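Local coordinates for putative acetoin utilization protein, acetoin dehydrogenase (PDB 5AWE), which is of unknown function but joins a pair of CBS domains to an ACT domain, modules that in related proteins often bind small regulatory ligands, at residues E22-L27 / K50-A55; P84-E89 / R104-L109; V161-I166 / V186-E191. One frame throughout, in Å; residues are numbered along the deposited sequence.

The three contacts follow one another along the chain, each in a different domain: contact 1 joins the two helices of the first CBS motif, contact 2 packs inside the beta-alpha-beta unit of the second, and contact 3 joins the start of edge strand 165-175 to the loop leaving its neighbour, strand 178-186, in the ACT domain. Contacts 1 and 2 are neighbours, with centres 18 Å apart and nearest atoms about 9 Å apart, yet they do not touch. Contact 3 is remote, its centre 51 Å from that of contact 1 and 40 Å from that of contact 2. Contacts 1 and 3 both come up to the fourth subunit, contact 1 only through weak, long ion pairs.

Contact 1: E22-L27 / K50-A55; sequences EAIRLL and KDLKDA
Ile24 and Leu52 bring the two backbones nearest each other, with Ile24 CA 6.6 Å from Leu52 CA. Residues 22-27 form the middle of helix 20-30, whereas in 50-55 the short helix 49-53 comes to its end and the chain runs on as loop. These are the two helices of the first CBS motif, whose beta-alpha-beta-beta-alpha order places the strands 34-39 and 42-48 between them. The side chains of Ile24 and Leu52 run antiparallel alongside each other. Ile24 CG1, set beside its backbone N and anti to the carbonyl carbon (chi1 -67°), rests on Leu52 CB at 3.5 Å. Farther out along the leucine, Leu52 CD2 meets Leu27 CD1 at 3.6 Å, the two side chains standing crosswise, and the same methyl group brushes Ala23 CB at 4.2 Å. Lys53 adds a second partner for Ile24. Its chain bends at chi2 (46°), which swings CD round to lie 3.8 Å from Ile24 CD1; the following carbon, Lys53 CE, approaches Ile24 CG2 to 3.4 Å. The ammonium is held by a salt bridge to Asp49 and by a cation-pi contact with Trp66 of the second subunit, whose side chain also packs on Ile24. All five touching residues are buried, and everything they exchange is carbon against carbon. The lysine thus plays two parts: its methylenes extend the apolar seam between the helices, while its charge is probably balanced by Asp49, with the Trp66 ring of the second subunit nearby, linking the helix pair to the subunit interface.

Contact 2: P84-E89 / R104-L109; sequences PVVTVE and RKIGGL
Val86 turns its two methyl groups to different partners of 104-109: with chi1 at -51°, CG1 lies anti to the carbonyl carbon and faces Arg104, while CG2 sits between the backbone N and the carbonyl carbon and faces Ile106 and Leu109. Both segments belong to the beta-alpha-beta unit of the second CBS motif, in which strand 88-89 leads through helix 94-103 to the parallel strand 108-113. Residues 84-87 are the approach to the first strand, and 104-107 the loop that follows the helix. Val86 and Ile106 meet tip to tip, and Val86 CG2 comes as close as 3.3 Å to Ile106 CD1, a tight approach, shorter than a usual methyl-methyl contact. The same CG2 touches Leu109 CD1 at 3.4 Å, where the valine and leucine side chains are set at a slant to each other. That leucine methyl also lies 3.7 Å from the backbone Val86 O. On the outer side, the Arg104 chain is extended from CG to NE, and Val86 CG1 lies over one face of its guanidinium, 3.7 Å from Arg104 NH2 and equally far from Arg104 CD. The contact therefore grades from an exposed arginine to a buried leucine. At the buried end, Leu100 of helix 94-103 touches both Val88 and Leu109, and a backbone hydrogen bond joins Val88 to Met112 of the neighbouring strand. The Val88 and Leu109 side chains are roughly perpendicular, Val88 CG2 standing 3.7 Å from Leu109 CD2 and 3.9 Å from Leu109 CG.

Contact 3: V161-I166 / V186-E191; sequences VPPANI and VGEDVE
Glu188 passes over the CB-CG side of Pro163, the two side chains crossing at about a right angle. This happens in the ACT domain, a beta-alpha-beta-beta-alpha-beta fold: residues 161-166 lead from helix 153-158 into strand 165-175, while residues 186-191 carry the chain from the end of strand 178-186 toward helix 193-199. Starting from the backbone, Glu188 CB lies 3.9 Å from the carbonyl Pro163 O. Glu188 CG, anti to its backbone N (chi1 -174°), comes next, 3.9 Å from Pro163 CG. Beyond it the chain stays extended: Glu188 CD is 3.9 Å from Pro163 CB, and the tip atom Glu188 OE2 settles 3.6 Å from the same carbon, a van der Waals contact. Asp189 CB touches the ring as well, while its carboxylate turns to a salt bridge with Arg196. Glu188 and Asp189 are the two central residues of a type II beta turn from Gly187 to Val190. Gly187 itself adopts backbone angles that suit glycine, with a positive phi of 92°, and lies close against Asn165. Across from the turn, Ala164 CB lies 3.3 Å from both Val186 O and Glu188 O. At the root of the two strands, Asn165 and Val186 form an antiparallel hydrogen-bonded pair; Asn165 N reaches Val186 O at 2.8 Å in an almost straight bond (176°), and Val186 N returns one to Asn165 O. Just beyond this pair, Ile166 O accepts a bond from Gln179 NE2 of the fourth subunit. One water bridges the two segments, donating to Pro163 O at 2.6 Å and accepting from Glu188 N at 2.9 Å.

Contact 1: E22-L27 / K50-A55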
# COMPACT_ATOMS: atom_id res chain seq x y z
N GLU A 22 5.58 13.02 4.98
CA GLU A 22 5.19 14.36 5.38
C GLU A 22 5.50 15.33 4.25
O GLU A 22 4.72 16.23 3.96
CB GLU A 22 5.92 14.78 6.66
CG GLU A 22 5.06 15.59 7.62
CD GLU A 22 4.20 16.64 6.93
OE1 GLU A 22 4.60 17.83 6.91
OE2 GLU A 22 3.13 16.28 6.40
N ALA A 23 6.65 15.14 3.61
CA ALA A 23 7.05 15.98 2.50
C ALA A 23 5.99 15.90 1.40
O ALA A 23 5.61 16.92 0.83
CB ALA A 23 8.40 15.54 1.96
N ILE A 24 5.52 14.69 1.12
CA ILE A 24 4.52 14.48 0.08
C ILE A 24 3.26 15.30 0.34
O ILE A 24 2.78 16.00 -0.55
CB ILE A 24 4.13 12.98 -0.02
CG1 ILE A 24 5.32 12.17 -0.53
CG2 ILE A 24 2.92 12.82 -0.93
CD1 ILE A 24 5.06 10.69 -0.68
N ARG A 25 2.73 15.20 1.55
CA ARG A 25 1.50 15.90 1.89
C ARG A 25 1.71 17.41 1.79
O ARG A 25 0.81 18.15 1.39
CB ARG A 25 1.05 15.51 3.30
CG ARG A 25 0.73 14.02 3.47
CD ARG A 25 -0.38 13.56 2.51
NE ARG A 25 -1.36 12.69 3.16
CZ ARG A 25 -2.49 13.12 3.72
NH1 ARG A 25 -3.33 12.26 4.29
NH2 ARG A 25 -2.80 14.41 3.69
N LEU A 26 2.90 17.87 2.16
CA LEU A 26 3.22 19.29 2.08
C LEU A 26 3.14 19.79 0.63
O LEU A 26 2.64 20.88 0.36
CB LEU A 26 4.61 19.55 2.65
CG LEU A 26 5.07 21.00 2.81
CD1 LEU A 26 3.99 21.83 3.49
CD2 LEU A 26 6.35 21.01 3.63
N LEU A 27 3.63 18.98 -0.30
CA LEU A 27 3.58 19.32 -1.72
C LEU A 27 2.16 19.32 -2.27
O LEU A 27 1.83 20.09 -3.16
CB LEU A 27 4.44 18.35 -2.53
CG LEU A 27 5.95 18.55 -2.38
CD1 LEU A 27 6.67 17.31 -2.87
CD2 LEU A 27 6.39 19.78 -3.17
N LYS A 50 7.76 13.13 -7.70
CA LYS A 50 8.13 11.83 -8.24
C LYS A 50 9.12 11.09 -7.35
O LYS A 50 8.85 9.97 -6.91
CB LYS A 50 8.73 11.98 -9.64
CG LYS A 50 7.75 11.78 -10.78
CD LYS A 50 8.48 11.30 -12.03
CE LYS A 50 9.07 9.91 -11.83
NZ LYS A 50 9.94 9.49 -12.97
N ASP A 51 10.27 11.71 -7.09
CA ASP A 51 11.26 11.15 -6.16
C ASP A 51 10.59 10.57 -4.91
O ASP A 51 10.89 9.44 -4.50
CB ASP A 51 12.26 12.23 -5.73
CG ASP A 51 13.20 12.66 -6.85
OD1 ASP A 51 13.94 13.65 -6.64
OD2 ASP A 51 13.20 12.03 -7.93
N LEU A 52 9.70 11.34 -4.29
CA LEU A 52 9.04 10.91 -3.07
C LEU A 52 8.12 9.70 -3.30
O LEU A 52 8.15 8.74 -2.54
CB LEU A 52 8.22 12.06 -2.48
CG LEU A 52 8.85 13.05 -1.50
CD1 LEU A 52 10.33 12.71 -1.23
CD2 LEU A 52 8.70 14.46 -2.07
N LYS A 53 7.32 9.76 -4.36
CA LYS A 53 6.39 8.69 -4.71
C LYS A 53 7.10 7.40 -5.12
O LYS A 53 6.67 6.31 -4.74
CB LYS A 53 5.48 9.15 -5.86
CG LYS A 53 4.22 9.88 -5.44
CD LYS A 53 4.47 10.96 -4.40
CE LYS A 53 3.19 11.71 -4.09
NZ LYS A 53 2.42 11.97 -5.34
N ASP A 54 8.17 7.52 -5.90
CA ASP A 54 8.87 6.34 -6.42
C ASP A 54 9.89 5.79 -5.43
O ASP A 54 10.64 4.86 -5.75
CB ASP A 54 9.57 6.66 -7.74
CG ASP A 54 8.60 6.86 -8.90
OD1 ASP A 54 7.37 6.77 -8.69
OD2 ASP A 54 9.07 7.12 -10.03
N ALA A 55 9.93 6.37 -4.23
CA ALA A 55 10.87 5.95 -3.21
C ALA A 55 10.79 4.44 -3.00
O ALA A 55 9.69 3.89 -2.84
CB ALA A 55 10.57 6.67 -1.90

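Contact 2: P84-E89 / R104-L109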
# COMPACT_ATOMS: atom_id res chain seq x y z
N PRO A 84 24.59 16.86 -6.49
CA PRO A 84 24.44 18.27 -6.09
C PRO A 84 23.26 18.91 -6.83
O PRO A 84 22.89 18.48 -7.93
CB PRO A 84 25.78 18.89 -6.46
CG PRO A 84 26.26 18.05 -7.61
CD PRO A 84 25.75 16.65 -7.37
N VAL A 85 22.65 19.92 -6.23
CA VAL A 85 21.48 20.57 -6.82
C VAL A 85 21.89 21.56 -7.91
O VAL A 85 22.79 22.37 -7.71
CB VAL A 85 20.65 21.32 -5.77
CG1 VAL A 85 19.37 21.86 -6.40
CG2 VAL A 85 20.33 20.41 -4.59
N VAL A 86 21.23 21.50 -9.06
CA VAL A 86 21.49 22.48 -10.11
C VAL A 86 20.63 23.71 -9.85
O VAL A 86 19.42 23.61 -9.66
CB VAL A 86 21.15 21.91 -11.53
CG1 VAL A 86 21.83 20.55 -11.73
CG2 VAL A 86 19.66 21.78 -11.70
N THR A 87 21.27 24.88 -9.85
CA THR A 87 20.58 26.12 -9.53
C THR A 87 20.90 27.23 -10.55
O THR A 87 21.79 27.07 -11.38
CB THR A 87 20.98 26.61 -8.14
OG1 THR A 87 22.37 26.95 -8.13
CG2 THR A 87 20.73 25.51 -7.12
N VAL A 88 20.15 28.32 -10.48
CA VAL A 88 20.47 29.54 -11.22
C VAL A 88 20.47 30.74 -10.29
O VAL A 88 19.74 30.77 -9.29
CB VAL A 88 19.44 29.83 -12.33
CG1 VAL A 88 19.98 29.38 -13.67
CG2 VAL A 88 18.13 29.15 -12.02
N GLU A 89 21.27 31.74 -10.63
CA GLU A 89 21.30 32.99 -9.87
C GLU A 89 20.08 33.83 -10.23
O GLU A 89 19.66 33.86 -11.38
CB GLU A 89 22.58 33.76 -10.19
CG GLU A 89 23.77 32.88 -10.56
CD GLU A 89 23.72 32.44 -12.02
OE1 GLU A 89 24.07 33.25 -12.90
OE2 GLU A 89 23.34 31.27 -12.28
N ARG A 104 19.37 19.15 -18.65
CA ARG A 104 19.36 18.13 -17.61
C ARG A 104 17.98 17.57 -17.31
O ARG A 104 17.77 16.95 -16.27
CB ARG A 104 19.98 18.71 -16.34
CG ARG A 104 21.35 19.31 -16.60
CD ARG A 104 22.11 19.59 -15.33
NE ARG A 104 23.09 20.65 -15.53
CZ ARG A 104 24.28 20.70 -14.92
NH1 ARG A 104 25.10 21.71 -15.16
NH2 ARG A 104 24.63 19.74 -14.07
N LYS A 105 17.04 17.77 -18.24
CA LYS A 105 15.76 17.06 -18.21
C LYS A 105 14.83 17.53 -17.10
O LYS A 105 13.76 16.96 -16.91
CB LYS A 105 16.00 15.55 -18.06
CG LYS A 105 16.78 14.93 -19.21
CD LYS A 105 16.83 13.40 -19.08
CE LYS A 105 17.50 12.76 -20.29
NZ LYS A 105 17.32 11.28 -20.30
N ILE A 106 15.24 18.56 -16.37
CA ILE A 106 14.53 19.00 -15.17
C ILE A 106 13.38 19.96 -15.48
O ILE A 106 13.39 20.66 -16.49
CB ILE A 106 15.48 19.72 -14.22
CG1 ILE A 106 16.78 18.93 -14.08
CG2 ILE A 106 14.83 19.87 -12.86
CD1 ILE A 106 17.93 19.77 -13.61
N GLY A 107 12.39 20.00 -14.59
CA GLY A 107 11.26 20.89 -14.79
C GLY A 107 11.27 22.08 -13.85
O GLY A 107 10.39 22.94 -13.91
N GLY A 108 12.26 22.13 -12.96
CA GLY A 108 12.27 23.15 -11.94
C GLY A 108 13.68 23.44 -11.46
O GLY A 108 14.58 22.62 -11.64
N LEU A 109 13.87 24.60 -10.85
CA LEU A 109 15.21 25.09 -10.57
C LEU A 109 15.22 26.04 -9.38
O LEU A 109 14.56 27.08 -9.38
CB LEU A 109 15.72 25.84 -11.80
CG LEU A 109 17.04 25.48 -12.49
CD1 LEU A 109 17.18 23.96 -12.63
CD2 LEU A 109 17.06 26.15 -13.87

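Contact 3: V161-I166 / V186-E191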
# COMPACT_ATOMS: atom_id res chain seq x y z
N VAL A 161 8.65 47.30 -42.80
CA VAL A 161 7.62 47.16 -41.78
C VAL A 161 6.86 48.45 -41.41
O VAL A 161 5.63 48.44 -41.31
CB VAL A 161 8.20 46.56 -40.47
CG1 VAL A 161 7.08 46.41 -39.43
CG2 VAL A 161 8.84 45.21 -40.76
N PRO A 162 7.58 49.58 -41.21
CA PRO A 162 6.86 50.82 -40.86
C PRO A 162 5.70 51.07 -41.81
O PRO A 162 5.78 50.71 -42.98
CB PRO A 162 7.94 51.90 -40.94
CG PRO A 162 9.21 51.17 -40.69
CD PRO A 162 9.02 49.82 -41.35
N PRO A 163 4.63 51.72 -41.34
CA PRO A 163 4.39 52.25 -39.99
C PRO A 163 4.22 51.23 -38.86
O PRO A 163 4.05 51.63 -37.69
CB PRO A 163 3.14 53.11 -40.17
CG PRO A 163 2.39 52.42 -41.25
CD PRO A 163 3.42 51.81 -42.18
N ALA A 164 4.25 49.94 -39.18
CA ALA A 164 4.07 48.90 -38.16
C ALA A 164 5.37 48.65 -37.39
O ALA A 164 6.44 49.09 -37.81
CB ALA A 164 3.58 47.60 -38.81
N ASN A 165 5.26 47.93 -36.28
CA ASN A 165 6.39 47.65 -35.41
C ASN A 165 6.80 46.19 -35.46
O ASN A 165 5.96 45.31 -35.66
CB ASN A 165 6.07 48.00 -33.95
CG ASN A 165 5.82 49.48 -33.75
OD1 ASN A 165 6.76 50.27 -33.66
ND2 ASN A 165 4.54 49.86 -33.68
N ILE A 166 8.09 45.93 -35.26
CA ILE A 166 8.57 44.58 -35.03
C ILE A 166 8.70 44.35 -33.53
O ILE A 166 9.27 45.19 -32.81
CB ILE A 166 9.94 44.38 -35.66
CG1 ILE A 166 9.85 44.64 -37.16
CG2 ILE A 166 10.46 42.98 -35.37
CD1 ILE A 166 11.15 45.10 -37.78
N VAL A 186 3.37 44.20 -35.34
CA VAL A 186 2.12 44.71 -34.78
C VAL A 186 1.91 46.17 -35.13
O VAL A 186 2.81 46.83 -35.66
CB VAL A 186 2.10 44.60 -33.24
CG1 VAL A 186 2.23 43.14 -32.79
CG2 VAL A 186 3.23 45.45 -32.66
N GLY A 187 0.71 46.66 -34.83
CA GLY A 187 0.46 48.09 -34.90
C GLY A 187 -0.09 48.56 -36.23
O GLY A 187 -0.79 47.82 -36.92
N GLU A 188 0.24 49.79 -36.57
CA GLU A 188 -0.38 50.49 -37.69
C GLU A 188 -0.11 49.81 -39.02
O GLU A 188 1.04 49.63 -39.42
CB GLU A 188 0.14 51.93 -37.74
CG GLU A 188 -0.56 52.79 -38.78
CD GLU A 188 -0.21 54.26 -38.63
OE1 GLU A 188 -0.16 54.75 -37.48
OE2 GLU A 188 0.03 54.92 -39.67
N ASP A 189 -1.20 49.45 -39.70
CA ASP A 189 -1.13 48.94 -41.06
C ASP A 189 -0.28 47.67 -41.16
O ASP A 189 0.40 47.44 -42.16
CB ASP A 189 -0.58 50.02 -42.00
CG ASP A 189 -0.74 49.65 -43.46
OD1 ASP A 189 -1.71 48.94 -43.79
OD2 ASP A 189 0.11 50.06 -44.28
N VAL A 190 -0.32 46.85 -40.12
CA VAL A 190 0.40 45.58 -40.12
C VAL A 190 0.00 44.73 -41.32
O VAL A 190 0.79 43.92 -41.82
CB VAL A 190 0.10 44.77 -38.83
CG1 VAL A 190 -1.38 44.40 -38.77
CG2 VAL A 190 0.97 43.53 -38.79
N GLU A 191 -1.22 44.91 -41.81
CA GLU A 191 -1.71 44.12 -42.93
C GLU A 191 -0.92 44.47 -44.18
O GLU A 191 -0.78 43.66 -45.09
CB GLU A 191 -3.20 44.39 -43.17
CG GLU A 191 -4.07 44.30 -41.91
CD GLU A 191 -3.87 45.48 -40.97
OE1 GLU A 191 -3.13 46.42 -41.33
OE2 GLU A 191 -4.45 45.46 -39.86
O HOH W 1 2.83 50.68 -35.54